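Local coordinates for proteasome assembly chaperone family protein (Thermoplasma acidophilum, PDB 3GAA), which is of unknown function but belongs to the PAC2 family and may act as a proteasome assembly chaperone, at residues A[39-44]-A[228-233]; A[77-82]-A[108-113]; A[201-206]-A[214-219]. All blocks are in the same frame, centred on the assembly; numbering follows the deposited sequence.

Contact 1: residues A[39-44]-A[228-233]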
ATOM      1  N   THR A  39     -15.272 -33.640  24.218  1.00 35.86           N
ATOM      2  CA  THR A  39     -15.045 -33.221  25.568  1.00 35.04           C
ATOM      3  C   THR A  39     -14.450 -31.810  25.712  1.00 34.12           C
ATOM      4  O   THR A  39     -14.763 -31.148  26.680  1.00 35.18           O
ATOM      5  CB  THR A  39     -14.384 -34.297  26.503  1.00 35.30           C
ATOM      6  OG1 THR A  39     -13.063 -33.929  26.830  1.00 38.20           O
ATOM      7  CG2 THR A  39     -14.400 -35.692  25.963  1.00 35.06           C
ATOM      8  N   GLY A  40     -13.657 -31.306  24.776  1.00 33.17           N
ATOM      9  CA  GLY A  40     -13.234 -29.893  24.838  1.00 32.18           C
ATOM     10  C   GLY A  40     -14.374 -28.856  24.841  1.00 31.85           C
ATOM     11  O   GLY A  40     -14.417 -27.974  25.704  1.00 30.87           O
ATOM     12  N   VAL A  41     -15.298 -28.962  23.877  1.00 31.42           N
ATOM     13  CA  VAL A  41     -16.448 -28.031  23.779  1.00 30.75           C
ATOM     14  C   VAL A  41     -17.405 -28.232  24.950  1.00 30.05           C
ATOM     15  O   VAL A  41     -17.993 -27.292  25.476  1.00 30.34           O
ATOM     16  CB  VAL A  41     -17.213 -28.168  22.439  1.00 30.25           C
ATOM     17  CG1 VAL A  41     -16.321 -27.759  21.257  1.00 31.17           C
ATOM     18  CG2 VAL A  41     -17.612 -29.545  22.241  1.00 31.04           C
ATOM     19  N   LEU A  42     -17.543 -29.460  25.393  1.00 29.41           N
ATOM     20  CA  LEU A  42     -18.328 -29.705  26.576  1.00 28.74           C
ATOM     21  C   LEU A  42     -17.699 -29.076  27.782  1.00 28.21           C
ATOM     22  O   LEU A  42     -18.404 -28.507  28.571  1.00 30.01           O
ATOM     23  CB  LEU A  42     -18.527 -31.192  26.785  1.00 29.24           C
ATOM     24  CG  LEU A  42     -19.453 -31.867  25.755  1.00 29.47           C
ATOM     25  CD1 LEU A  42     -19.515 -33.367  26.069  1.00 25.35           C
ATOM     26  CD2 LEU A  42     -20.850 -31.250  25.762  1.00 26.72           C
ATOM     27  N   ALA A  43     -16.392 -29.147  27.965  1.00 27.61           N
ATOM     28  CA  ALA A  43     -15.792 -28.410  29.096  1.00 27.29           C
ATOM     29  C   ALA A  43     -16.002 -26.896  28.934  1.00 26.34           C
ATOM     30  O   ALA A  43     -16.505 -26.257  29.826  1.00 24.31           O
ATOM     31  CB  ALA A  43     -14.293 -28.749  29.275  1.00 27.62           C
ATOM     32  N   ALA A  44     -15.641 -26.367  27.757  1.00 26.71           N
ATOM     33  CA  ALA A  44     -15.758 -24.939  27.429  1.00 26.72           C
ATOM     34  C   ALA A  44     -17.124 -24.512  27.823  1.00 27.70           C
ATOM     35  O   ALA A  44     -17.250 -23.635  28.668  1.00 30.12           O
ATOM     36  CB  ALA A  44     -15.563 -24.653  25.958  1.00 25.82           C
ATOM     37  N   GLU A 228     -26.228 -34.364  24.309  1.00 42.95           N
ATOM     38  CA  GLU A 228     -27.270 -34.591  23.307  1.00 44.88           C
ATOM     39  C   GLU A 228     -27.221 -33.465  22.283  1.00 44.83           C
ATOM     40  O   GLU A 228     -27.122 -33.700  21.077  1.00 44.77           O
ATOM     41  CB  GLU A 228     -28.678 -34.680  23.911  1.00 45.92           C
ATOM     42  CG  GLU A 228     -28.883 -35.725  25.102  1.00 53.15           C
ATOM     43  CD  GLU A 228     -27.979 -37.061  25.060  1.00 62.38           C
ATOM     44  OE1 GLU A 228     -27.023 -37.203  25.921  1.00 64.44           O
ATOM     45  OE2 GLU A 228     -28.251 -37.967  24.186  1.00 67.11           O
ATOM     46  N   GLN A 229     -27.223 -32.228  22.762  1.00 44.70           N
ATOM     47  CA  GLN A 229     -27.110 -31.076  21.862  1.00 44.29           C
ATOM     48  C   GLN A 229     -25.918 -31.130  20.912  1.00 43.68           C
ATOM     49  O   GLN A 229     -26.089 -31.044  19.715  1.00 43.50           O
ATOM     50  CB  GLN A 229     -27.069 -29.787  22.657  1.00 44.48           C
ATOM     51  CG  GLN A 229     -28.325 -29.526  23.460  1.00 44.07           C
ATOM     52  CD  GLN A 229     -28.364 -28.122  23.952  1.00 45.42           C
ATOM     53  OE1 GLN A 229     -27.355 -27.391  23.872  1.00 49.11           O
ATOM     54  NE2 GLN A 229     -29.524 -27.705  24.444  1.00 44.37           N
ATOM     55  N   ILE A 230     -24.722 -31.283  21.452  1.00 43.16           N
ATOM     56  CA  ILE A 230     -23.525 -31.379  20.633  1.00 43.37           C
ATOM     57  C   ILE A 230     -23.579 -32.517  19.597  1.00 43.99           C
ATOM     58  O   ILE A 230     -23.090 -32.378  18.481  1.00 43.95           O
ATOM     59  CB  ILE A 230     -22.283 -31.616  21.518  1.00 43.14           C
ATOM     60  CG1 ILE A 230     -21.561 -30.311  21.798  1.00 41.86           C
ATOM     61  CG2 ILE A 230     -21.312 -32.585  20.835  1.00 43.40           C
ATOM     62  CD1 ILE A 230     -22.446 -29.214  22.368  1.00 40.32           C
ATOM     63  N   LYS A 231     -24.146 -33.648  20.000  1.00 44.50           N
ATOM     64  CA  LYS A 231     -24.282 -34.821  19.148  1.00 44.78           C
ATOM     65  C   LYS A 231     -25.166 -34.499  17.958  1.00 44.79           C
ATOM     66  O   LYS A 231     -24.855 -34.859  16.855  1.00 44.24           O
ATOM     67  CB  LYS A 231     -24.916 -35.947  19.959  1.00 44.93           C
ATOM     68  CG  LYS A 231     -24.363 -37.322  19.737  1.00 46.30           C
ATOM     69  CD  LYS A 231     -25.256 -38.176  18.835  1.00 50.97           C
ATOM     70  CE  LYS A 231     -25.136 -39.701  19.107  1.00 52.52           C
ATOM     71  NZ  LYS A 231     -26.151 -40.216  20.112  1.00 54.89           N
ATOM     72  N   LYS A 232     -26.267 -33.802  18.194  1.00 45.41           N
ATOM     73  CA  LYS A 232     -27.151 -33.378  17.117  1.00 46.28           C
ATOM     74  C   LYS A 232     -26.406 -32.566  16.061  1.00 47.38           C
ATOM     75  O   LYS A 232     -26.681 -32.607  14.860  1.00 47.90           O
ATOM     76  CB  LYS A 232     -28.268 -32.498  17.659  1.00 46.18           C
ATOM     77  CG  LYS A 232     -29.401 -33.206  18.359  1.00 46.56           C
ATOM     78  CD  LYS A 232     -30.677 -32.354  18.208  1.00 49.29           C
ATOM     79  CE  LYS A 232     -31.646 -32.487  19.370  1.00 50.85           C
ATOM     80  NZ  LYS A 232     -32.124 -33.895  19.509  1.00 53.82           N
ATOM     81  N   ILE A 233     -25.457 -31.796  16.506  1.00 48.22           N
ATOM     82  CA  ILE A 233     -24.788 -30.947  15.588  1.00 49.30           C
ATOM     83  C   ILE A 233     -23.579 -31.608  14.896  1.00 49.97           C
ATOM     84  O   ILE A 233     -23.305 -31.333  13.721  1.00 48.80           O
ATOM     85  CB  ILE A 233     -24.327 -29.664  16.303  1.00 20.00           C
ATOM     86  CG1 ILE A 233     -25.536 -28.854  16.778  1.00 20.00           C
ATOM     87  CG2 ILE A 233     -23.447 -28.828  15.386  1.00 20.00           C
ATOM     88  CD1 ILE A 233     -25.181 -27.721  17.714  1.00 20.00           C
TER
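V41 and L42, early in helix 39-51, meet a single residue of helix 219-243, I230, in a purely apolar contact. The nearest pair of CA atoms is that of L42 and I230, 8.1 Å apart, and about 102 Å² is buried in total. Two methyl-to-methylene touches make up the interface. V41 CG2 lies 4.0 Å from I230 CG1, and L42 CD2 lies 4.1 Å from that same I230 CG1. The methylene of I230 is met by two branches of consecutive residues of the other helix, coming from directions roughly at right angles, and both valine and leucine cross obliquely to it. The CB of V41 points at the facing helix; that of L42 points to the flank, where chi2 (178°) sets CD1 anti to CA, and the other branch, CD2, reaches I230 CG1. A43 N is bonded to T39 O at 2.9 Å within helix 39-51. In the fold, the contact joins the C-terminal helix 219-243, in a predicted coiled coil, to helix 39-51. L42 also touches L226 one turn earlier in the long helix and V199 of helix 196-210, while T39 packs on T187 and T189 of strand 181-190.

Contact 2: residues A[77-82]-A[108-113]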
ATOM      1  N   HIS A  77     -23.383 -17.734  16.764  1.00 39.13           N
ATOM      2  CA  HIS A  77     -22.242 -17.946  15.933  1.00 39.12           C
ATOM      3  C   HIS A  77     -21.371 -19.065  16.542  1.00 38.37           C
ATOM      4  O   HIS A  77     -21.195 -19.145  17.761  1.00 38.70           O
ATOM      5  CB  HIS A  77     -21.507 -16.611  15.869  1.00 39.10           C
ATOM      6  CG  HIS A  77     -20.370 -16.580  14.918  1.00 38.95           C
ATOM      7  ND1 HIS A  77     -19.144 -17.133  15.213  1.00 39.46           N
ATOM      8  CD2 HIS A  77     -20.254 -16.022  13.694  1.00 38.67           C
ATOM      9  CE1 HIS A  77     -18.317 -16.917  14.207  1.00 38.60           C
ATOM     10  NE2 HIS A  77     -18.963 -16.232  13.278  1.00 37.99           N
ATOM     11  N   PRO A  78     -20.801 -19.916  15.696  1.00 37.59           N
ATOM     12  CA  PRO A  78     -19.990 -21.076  16.095  1.00 37.27           C
ATOM     13  C   PRO A  78     -18.701 -20.846  16.881  1.00 37.04           C
ATOM     14  O   PRO A  78     -18.283 -21.750  17.566  1.00 37.18           O
ATOM     15  CB  PRO A  78     -19.590 -21.677  14.754  1.00 37.23           C
ATOM     16  CG  PRO A  78     -19.605 -20.541  13.834  1.00 37.54           C
ATOM     17  CD  PRO A  78     -20.832 -19.785  14.236  1.00 37.76           C
ATOM     18  N   PHE A  79     -18.039 -19.698  16.741  1.00 37.38           N
ATOM     19  CA  PHE A  79     -16.768 -19.411  17.439  1.00 36.98           C
ATOM     20  C   PHE A  79     -16.894 -18.138  18.300  1.00 36.52           C
ATOM     21  O   PHE A  79     -16.945 -17.025  17.754  1.00 36.64           O
ATOM     22  CB  PHE A  79     -15.649 -19.240  16.414  1.00 37.28           C
ATOM     23  CG  PHE A  79     -14.240 -19.496  16.950  1.00 38.29           C
ATOM     24  CD1 PHE A  79     -13.806 -18.972  18.129  1.00 40.42           C
ATOM     25  CD2 PHE A  79     -13.336 -20.212  16.204  1.00 40.07           C
ATOM     26  CE1 PHE A  79     -12.523 -19.185  18.570  1.00 40.57           C
ATOM     27  CE2 PHE A  79     -12.066 -20.426  16.648  1.00 39.06           C
ATOM     28  CZ  PHE A  79     -11.663 -19.931  17.823  1.00 39.24           C
ATOM     29  N   ARG A  80     -16.861 -18.329  19.633  1.00 35.59           N
ATOM     30  CA  ARG A  80     -17.165 -17.308  20.643  1.00 34.86           C
ATOM     31  C   ARG A  80     -16.102 -17.297  21.721  1.00 33.52           C
ATOM     32  O   ARG A  80     -15.563 -18.315  22.033  1.00 33.51           O
ATOM     33  CB  ARG A  80     -18.511 -17.588  21.281  1.00 34.69           C
ATOM     34  CG  ARG A  80     -19.642 -17.255  20.350  1.00 38.97           C
ATOM     35  CD  ARG A  80     -21.059 -17.671  20.816  1.00 42.97           C
ATOM     36  NE  ARG A  80     -21.214 -19.088  20.537  1.00 47.60           N
ATOM     37  CZ  ARG A  80     -21.028 -20.048  21.431  1.00 50.00           C
ATOM     38  NH1 ARG A  80     -20.738 -19.729  22.686  1.00 51.12           N
ATOM     39  NH2 ARG A  80     -21.142 -21.317  21.073  1.00 48.92           N
ATOM     40  N   ILE A  81     -15.822 -16.122  22.282  1.00 32.40           N
ATOM     41  CA  ILE A  81     -14.863 -15.970  23.342  1.00 31.32           C
ATOM     42  C   ILE A  81     -15.530 -15.281  24.496  1.00 31.36           C
ATOM     43  O   ILE A  81     -16.161 -14.274  24.314  1.00 30.95           O
ATOM     44  CB  ILE A  81     -13.636 -15.183  22.883  1.00 31.72           C
ATOM     45  CG1 ILE A  81     -13.065 -15.854  21.614  1.00 31.53           C
ATOM     46  CG2 ILE A  81     -12.622 -15.064  24.030  1.00 26.47           C
ATOM     47  CD1 ILE A  81     -11.861 -15.206  21.108  1.00 29.21           C
ATOM     48  N   TYR A  82     -15.374 -15.841  25.685  1.00 31.58           N
ATOM     49  CA  TYR A  82     -16.009 -15.320  26.864  1.00 32.51           C
ATOM     50  C   TYR A  82     -15.004 -14.925  27.900  1.00 32.11           C
ATOM     51  O   TYR A  82     -13.909 -15.455  27.921  1.00 33.19           O
ATOM     52  CB  TYR A  82     -16.866 -16.387  27.502  1.00 32.83           C
ATOM     53  CG  TYR A  82     -18.011 -16.836  26.659  1.00 34.25           C
ATOM     54  CD1 TYR A  82     -19.311 -16.326  26.885  1.00 34.65           C
ATOM     55  CD2 TYR A  82     -17.841 -17.818  25.678  1.00 34.90           C
ATOM     56  CE1 TYR A  82     -20.409 -16.756  26.137  1.00 32.76           C
ATOM     57  CE2 TYR A  82     -18.947 -18.264  24.918  1.00 34.98           C
ATOM     58  CZ  TYR A  82     -20.220 -17.717  25.178  1.00 35.27           C
ATOM     59  OH  TYR A  82     -21.300 -18.103  24.454  1.00 40.27           O
ATOM     60  N   ASN A 108      -3.517 -18.758  14.551  1.00 39.27           N
ATOM     61  CA  ASN A 108      -2.780 -17.542  14.532  1.00 38.91           C
ATOM     62  C   ASN A 108      -3.614 -16.291  14.788  1.00 38.43           C
ATOM     63  O   ASN A 108      -3.174 -15.401  15.443  1.00 38.85           O
ATOM     64  CB  ASN A 108      -2.055 -17.407  13.211  1.00 38.96           C
ATOM     65  CG  ASN A 108      -1.145 -16.239  13.221  1.00 40.05           C
ATOM     66  OD1 ASN A 108      -0.095 -16.290  13.860  1.00 43.70           O
ATOM     67  ND2 ASN A 108      -1.568 -15.139  12.620  1.00 36.40           N
ATOM     68  N   THR A 109      -4.806 -16.206  14.236  1.00 38.16           N
ATOM     69  CA  THR A 109      -5.707 -15.139  14.552  1.00 38.01           C
ATOM     70  C   THR A 109      -6.014 -15.143  16.052  1.00 38.29           C
ATOM     71  O   THR A 109      -5.855 -14.137  16.759  1.00 39.10           O
ATOM     72  CB  THR A 109      -7.006 -15.343  13.753  1.00 38.85           C
ATOM     73  OG1 THR A 109      -6.726 -15.196  12.351  1.00 39.50           O
ATOM     74  CG2 THR A 109      -8.097 -14.368  14.175  1.00 37.54           C
ATOM     75  N   LEU A 110      -6.462 -16.285  16.545  1.00 38.31           N
ATOM     76  CA  LEU A 110      -6.719 -16.445  17.971  1.00 38.40           C
ATOM     77  C   LEU A 110      -5.542 -16.031  18.831  1.00 38.10           C
ATOM     78  O   LEU A 110      -5.716 -15.275  19.801  1.00 38.19           O
ATOM     79  CB  LEU A 110      -7.086 -17.886  18.310  1.00 38.35           C
ATOM     80  CG  LEU A 110      -7.672 -18.088  19.697  1.00 38.26           C
ATOM     81  CD1 LEU A 110      -8.978 -17.295  19.887  1.00 36.85           C
ATOM     82  CD2 LEU A 110      -7.888 -19.541  19.854  1.00 37.40           C
ATOM     83  N   MET A 111      -4.349 -16.505  18.491  1.00 38.03           N
ATOM     84  CA  MET A 111      -3.217 -16.199  19.335  1.00 38.23           C
ATOM     85  C   MET A 111      -2.767 -14.768  19.255  1.00 39.28           C
ATOM     86  O   MET A 111      -2.150 -14.308  20.199  1.00 39.30           O
ATOM     87  CB  MET A 111      -2.077 -17.185  19.141  1.00 38.12           C
ATOM     88  CG  MET A 111      -2.392 -18.557  19.824  1.00 37.14           C
ATOM     89  SD  MET A 111      -2.698 -18.343  21.603  1.00 34.37           S
ATOM     90  CE  MET A 111      -1.096 -17.537  22.051  1.00 31.86           C
ATOM     91  N   ASN A 112      -3.096 -14.050  18.176  1.00 40.52           N
ATOM     92  CA  ASN A 112      -2.860 -12.599  18.118  1.00 42.07           C
ATOM     93  C   ASN A 112      -3.742 -11.851  19.100  1.00 41.90           C
ATOM     94  O   ASN A 112      -3.299 -10.967  19.792  1.00 42.55           O
ATOM     95  CB  ASN A 112      -3.103 -12.018  16.712  1.00 42.72           C
ATOM     96  CG  ASN A 112      -1.899 -12.159  15.792  1.00 46.22           C
ATOM     97  OD1 ASN A 112      -2.028 -12.544  14.628  1.00 50.22           O
ATOM     98  ND2 ASN A 112      -0.713 -11.842  16.306  1.00 53.04           N
ATOM     99  N   TRP A 113      -5.001 -12.204  19.168  1.00 42.03           N
ATOM    100  CA  TRP A 113      -5.894 -11.499  20.063  1.00 42.60           C
ATOM    101  C   TRP A 113      -5.549 -11.821  21.500  1.00 42.36           C
ATOM    102  O   TRP A 113      -5.584 -10.965  22.338  1.00 41.82           O
ATOM    103  CB  TRP A 113      -7.314 -11.942  19.761  1.00 43.43           C
ATOM    104  CG  TRP A 113      -8.358 -11.274  20.512  1.00 44.67           C
ATOM    105  CD1 TRP A 113      -9.051 -10.232  20.105  1.00 45.16           C
ATOM    106  CD2 TRP A 113      -8.893 -11.660  21.797  1.00 47.68           C
ATOM    107  NE1 TRP A 113      -9.993  -9.895  21.052  1.00 48.28           N
ATOM    108  CE2 TRP A 113      -9.898 -10.744  22.114  1.00 46.36           C
ATOM    109  CE3 TRP A 113      -8.604 -12.685  22.706  1.00 49.66           C
ATOM    110  CZ2 TRP A 113     -10.631 -10.798  23.295  1.00 45.27           C
ATOM    111  CZ3 TRP A 113      -9.345 -12.742  23.899  1.00 50.13           C
ATOM    112  CH2 TRP A 113     -10.345 -11.790  24.173  1.00 46.92           C
TER
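F79 and I81 present their side chains to L110 and W113, joining one strand of the mixed sheet to helix 103-117, a helix-on-sheet packing of an alpha/beta fold. The short axes of strand 79-82 and helix 108-113 approach to 12.2 Å and run almost parallel, at 18°, with about 174 Å² buried.

The strand is led in by H77, whose ND1 accepts a nearly straight hydrogen bond from the F79 backbone N at 3.2 Å, with the donor tilted from the imidazole plane. P78 CD lies over one face of the same imidazole, near its rim. F79 is the first residue to reach the helix: its CE1 lies 4.2 Å from L110 CD1, and the methyl meets the phenyl ring obliquely. R80 makes no contact with the helix segment. Its NE donates to H77 O at 2.8 Å, nearly along the C=O axis (170°) and close to the guanidinium plane, while its NH2 forms a salt bridge with E95, so a buried charge has both a carbonyl and a carboxylate as partners.

I81 makes the largest contribution. Strand 54-60 holds its backbone, and its side chain points at the helix with CD1 3.8 Å from L110 CD1. L110 extends its CG anti to its own backbone N (chi1 -167°), which brings the branched end down to the sheet, where it also touches L59. W113, which packs in addition on V7 of a third subunit, turns its indole so that I81 CD1 stands over one face, while I81 CG2 lies 4.0 Å from W113 CH2 and equally 4.0 Å from W113 CZ3.

Contact 3: residues A[201-206]-A[214-219]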
ATOM      1  N   SER A 201     -13.045 -34.766  34.865  1.00 24.20           N
ATOM      2  CA  SER A 201     -11.597 -34.852  35.079  1.00 25.12           C
ATOM      3  C   SER A 201     -10.791 -33.662  34.596  1.00 26.16           C
ATOM      4  O   SER A 201      -9.777 -33.262  35.259  1.00 25.95           O
ATOM      5  CB  SER A 201     -11.053 -36.006  34.322  1.00 25.16           C
ATOM      6  OG  SER A 201     -11.711 -37.162  34.736  1.00 28.68           O
ATOM      7  N   ILE A 202     -11.195 -33.157  33.419  1.00 26.38           N
ATOM      8  CA  ILE A 202     -10.546 -32.019  32.812  1.00 27.45           C
ATOM      9  C   ILE A 202     -10.770 -30.826  33.717  1.00 28.27           C
ATOM     10  O   ILE A 202      -9.833 -30.064  33.953  1.00 28.84           O
ATOM     11  CB  ILE A 202     -11.084 -31.715  31.366  1.00 28.13           C
ATOM     12  CG1 ILE A 202     -10.047 -31.981  30.244  1.00 29.70           C
ATOM     13  CG2 ILE A 202     -11.412 -30.223  31.206  1.00 28.60           C
ATOM     14  CD1 ILE A 202      -9.561 -33.378  30.074  1.00 31.54           C
ATOM     15  N   ILE A 203     -11.996 -30.668  34.245  1.00 28.69           N
ATOM     16  CA  ILE A 203     -12.306 -29.547  35.155  1.00 29.16           C
ATOM     17  C   ILE A 203     -11.498 -29.652  36.462  1.00 29.51           C
ATOM     18  O   ILE A 203     -11.133 -28.657  37.088  1.00 29.19           O
ATOM     19  CB  ILE A 203     -13.849 -29.391  35.499  1.00 28.91           C
ATOM     20  CG1 ILE A 203     -14.671 -28.908  34.304  1.00 27.14           C
ATOM     21  CG2 ILE A 203     -14.033 -28.360  36.544  1.00 28.87           C
ATOM     22  CD1 ILE A 203     -13.990 -27.873  33.534  1.00 28.90           C
ATOM     23  N   GLU A 204     -11.227 -30.861  36.888  1.00 29.89           N
ATOM     24  CA  GLU A 204     -10.473 -31.016  38.095  1.00 30.60           C
ATOM     25  C   GLU A 204      -9.018 -30.729  37.827  1.00 29.92           C
ATOM     26  O   GLU A 204      -8.338 -30.168  38.685  1.00 29.64           O
ATOM     27  CB  GLU A 204     -10.610 -32.433  38.590  1.00 31.79           C
ATOM     28  CG  GLU A 204     -11.946 -32.746  39.191  1.00 35.92           C
ATOM     29  CD  GLU A 204     -11.946 -34.036  40.056  1.00 42.83           C
ATOM     30  OE1 GLU A 204     -10.842 -34.604  40.358  1.00 45.35           O
ATOM     31  OE2 GLU A 204     -13.074 -34.459  40.455  1.00 46.99           O
ATOM     32  N   ALA A 205      -8.532 -31.166  36.658  1.00 29.73           N
ATOM     33  CA  ALA A 205      -7.181 -30.793  36.158  1.00 29.10           C
ATOM     34  C   ALA A 205      -7.025 -29.267  36.232  1.00 28.63           C
ATOM     35  O   ALA A 205      -6.142 -28.738  36.900  1.00 28.12           O
ATOM     36  CB  ALA A 205      -6.975 -31.277  34.733  1.00 28.13           C
ATOM     37  N   ILE A 206      -7.943 -28.557  35.610  1.00 28.34           N
ATOM     38  CA  ILE A 206      -7.848 -27.133  35.635  1.00 28.78           C
ATOM     39  C   ILE A 206      -7.831 -26.556  37.052  1.00 28.75           C
ATOM     40  O   ILE A 206      -7.070 -25.634  37.305  1.00 28.74           O
ATOM     41  CB  ILE A 206      -8.934 -26.521  34.842  1.00 28.90           C
ATOM     42  CG1 ILE A 206      -8.673 -26.794  33.371  1.00 29.74           C
ATOM     43  CG2 ILE A 206      -9.002 -25.036  35.097  1.00 29.20           C
ATOM     44  CD1 ILE A 206      -9.861 -26.405  32.596  1.00 32.86           C
ATOM     45  N   ILE A 214     -13.725 -23.820  39.828  1.00 34.41           N
ATOM     46  CA  ILE A 214     -14.900 -24.199  39.097  1.00 33.96           C
ATOM     47  C   ILE A 214     -15.625 -25.312  39.902  1.00 34.57           C
ATOM     48  O   ILE A 214     -15.008 -26.212  40.438  1.00 33.52           O
ATOM     49  CB  ILE A 214     -14.535 -24.671  37.710  1.00 33.15           C
ATOM     50  CG1 ILE A 214     -13.640 -23.652  37.013  1.00 33.45           C
ATOM     51  CG2 ILE A 214     -15.732 -24.776  36.904  1.00 31.84           C
ATOM     52  CD1 ILE A 214     -12.730 -24.208  35.904  1.00 28.91           C
ATOM     53  N   LYS A 215     -16.945 -25.228  39.950  1.00 35.35           N
ATOM     54  CA  LYS A 215     -17.714 -25.855  40.992  1.00 36.05           C
ATOM     55  C   LYS A 215     -17.976 -27.346  40.841  1.00 36.40           C
ATOM     56  O   LYS A 215     -17.995 -28.054  41.888  1.00 39.62           O
ATOM     57  CB  LYS A 215     -19.119 -25.251  41.120  1.00 36.53           C
ATOM     58  CG  LYS A 215     -19.311 -23.985  41.839  1.00 37.48           C
ATOM     59  CD  LYS A 215     -20.813 -23.515  41.701  1.00 38.43           C
ATOM     60  CE  LYS A 215     -21.059 -22.199  42.530  1.00 39.84           C
ATOM     61  NZ  LYS A 215     -22.378 -21.508  42.279  1.00 42.00           N
ATOM     62  N   THR A 216     -18.315 -27.848  39.661  1.00 34.65           N
ATOM     63  CA  THR A 216     -18.851 -29.281  39.593  1.00 34.16           C
ATOM     64  C   THR A 216     -20.222 -29.678  40.246  1.00 33.65           C
ATOM     65  O   THR A 216     -20.669 -30.837  40.089  1.00 33.99           O
ATOM     66  CB  THR A 216     -17.862 -30.415  40.087  1.00 33.62           C
ATOM     67  OG1 THR A 216     -18.001 -30.606  41.509  1.00 33.26           O
ATOM     68  CG2 THR A 216     -16.441 -30.166  39.667  1.00 32.48           C
ATOM     69  N   ASP A 217     -20.884 -28.770  40.950  1.00 32.99           N
ATOM     70  CA  ASP A 217     -22.291 -28.991  41.293  1.00 33.19           C
ATOM     71  C   ASP A 217     -23.162 -29.215  40.023  1.00 32.23           C
ATOM     72  O   ASP A 217     -23.118 -28.420  39.054  1.00 32.14           O
ATOM     73  CB  ASP A 217     -22.825 -27.839  42.135  1.00 33.63           C
ATOM     74  CG  ASP A 217     -22.070 -27.686  43.468  1.00 37.24           C
ATOM     75  OD1 ASP A 217     -22.386 -28.371  44.489  1.00 38.38           O
ATOM     76  OD2 ASP A 217     -21.141 -26.857  43.486  1.00 42.84           O
ATOM     77  N   LEU A 218     -23.887 -30.344  40.045  1.00 31.38           N
ATOM     78  CA  LEU A 218     -24.806 -30.828  38.979  1.00 30.42           C
ATOM     79  C   LEU A 218     -24.142 -30.959  37.623  1.00 29.82           C
ATOM     80  O   LEU A 218     -24.760 -30.798  36.600  1.00 28.83           O
ATOM     81  CB  LEU A 218     -26.079 -29.954  38.907  1.00 30.16           C
ATOM     82  CG  LEU A 218     -27.343 -30.333  39.707  1.00 27.72           C
ATOM     83  CD1 LEU A 218     -27.082 -31.056  40.984  1.00 24.18           C
ATOM     84  CD2 LEU A 218     -28.197 -29.080  39.958  1.00 24.99           C
ATOM     85  N   LEU A 219     -22.865 -31.277  37.641  1.00 30.39           N
ATOM     86  CA  LEU A 219     -22.058 -31.300  36.426  1.00 30.43           C
ATOM     87  C   LEU A 219     -22.482 -32.438  35.520  1.00 30.33           C
ATOM     88  O   LEU A 219     -22.464 -32.326  34.333  1.00 29.66           O
ATOM     89  CB  LEU A 219     -20.574 -31.415  36.803  1.00 30.34           C
ATOM     90  CG  LEU A 219     -19.527 -31.552  35.692  1.00 29.42           C
ATOM     91  CD1 LEU A 219     -18.287 -30.853  36.143  1.00 27.99           C
ATOM     92  CD2 LEU A 219     -19.238 -32.989  35.340  1.00 26.08           C
TER
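A helix-loop-helix connection is closed here: I203 and I206 of helix 196-210 receive I214, T216 and L219 of the link that leads into helix 219-243. The nearest CA atoms are those of I203 and I214, 7.1 Å apart, and about 221 Å² is buried. I203 is the hub. Its CG2 sits 3.9 Å from I214 CB; the two side chains cross at about a right angle, and I203 CG2 also lies 4.0 Å from I214 CG2. The same I203 CG2 also faces T216 CG2 at 4.3 Å, while its other branch, CG1, reaches L219 CD1 at 4.5 Å. One turn further on, I206 CG2 meets I214 CD1 at 3.9 Å; an extended chi2 of I214 (155°) sends this terminal methyl along to the second isoleucine. The link then makes a type II beta turn from T216 to L219, with L218 at the N-cap of the last helix. T216 OG1 donates to K215 O at 2.6 Å, in the carbonyl plane and on a lone pair. With its hydroxyl bonded there, T216 offers the helix its methyl. The chemistry across the interface is dispersion and burial of branched aliphatic groups, which depends on shape more than on bond direction; the bonds seen lie outside the apolar contact itself, that of T216 and one from I214 N to N207 OD1 of helix 196-210.

Contacts 1 and 3 are neighbours: their centres lie 16 Å apart, and A43 CB of the 39-44 segment touches I202 CG2 of the 201-206 segment at 3.8 Å. Helix 39-51 and helix 196-210 are thus in direct packing, and helix 219-243, entered through the link of contact 3, returns to contact 1. Contact 2 is separate, on the opposite side of the chain's centre from contact 3, with centres 23 Å apart and nearest atoms about 12 Å apart. Contacts 1 and 2 come within about 7 Å at their nearest atoms without touching. Both reach a second subunit, and contact 2 also a third, whereas no other chain of the assembly touches the segments of contact 3.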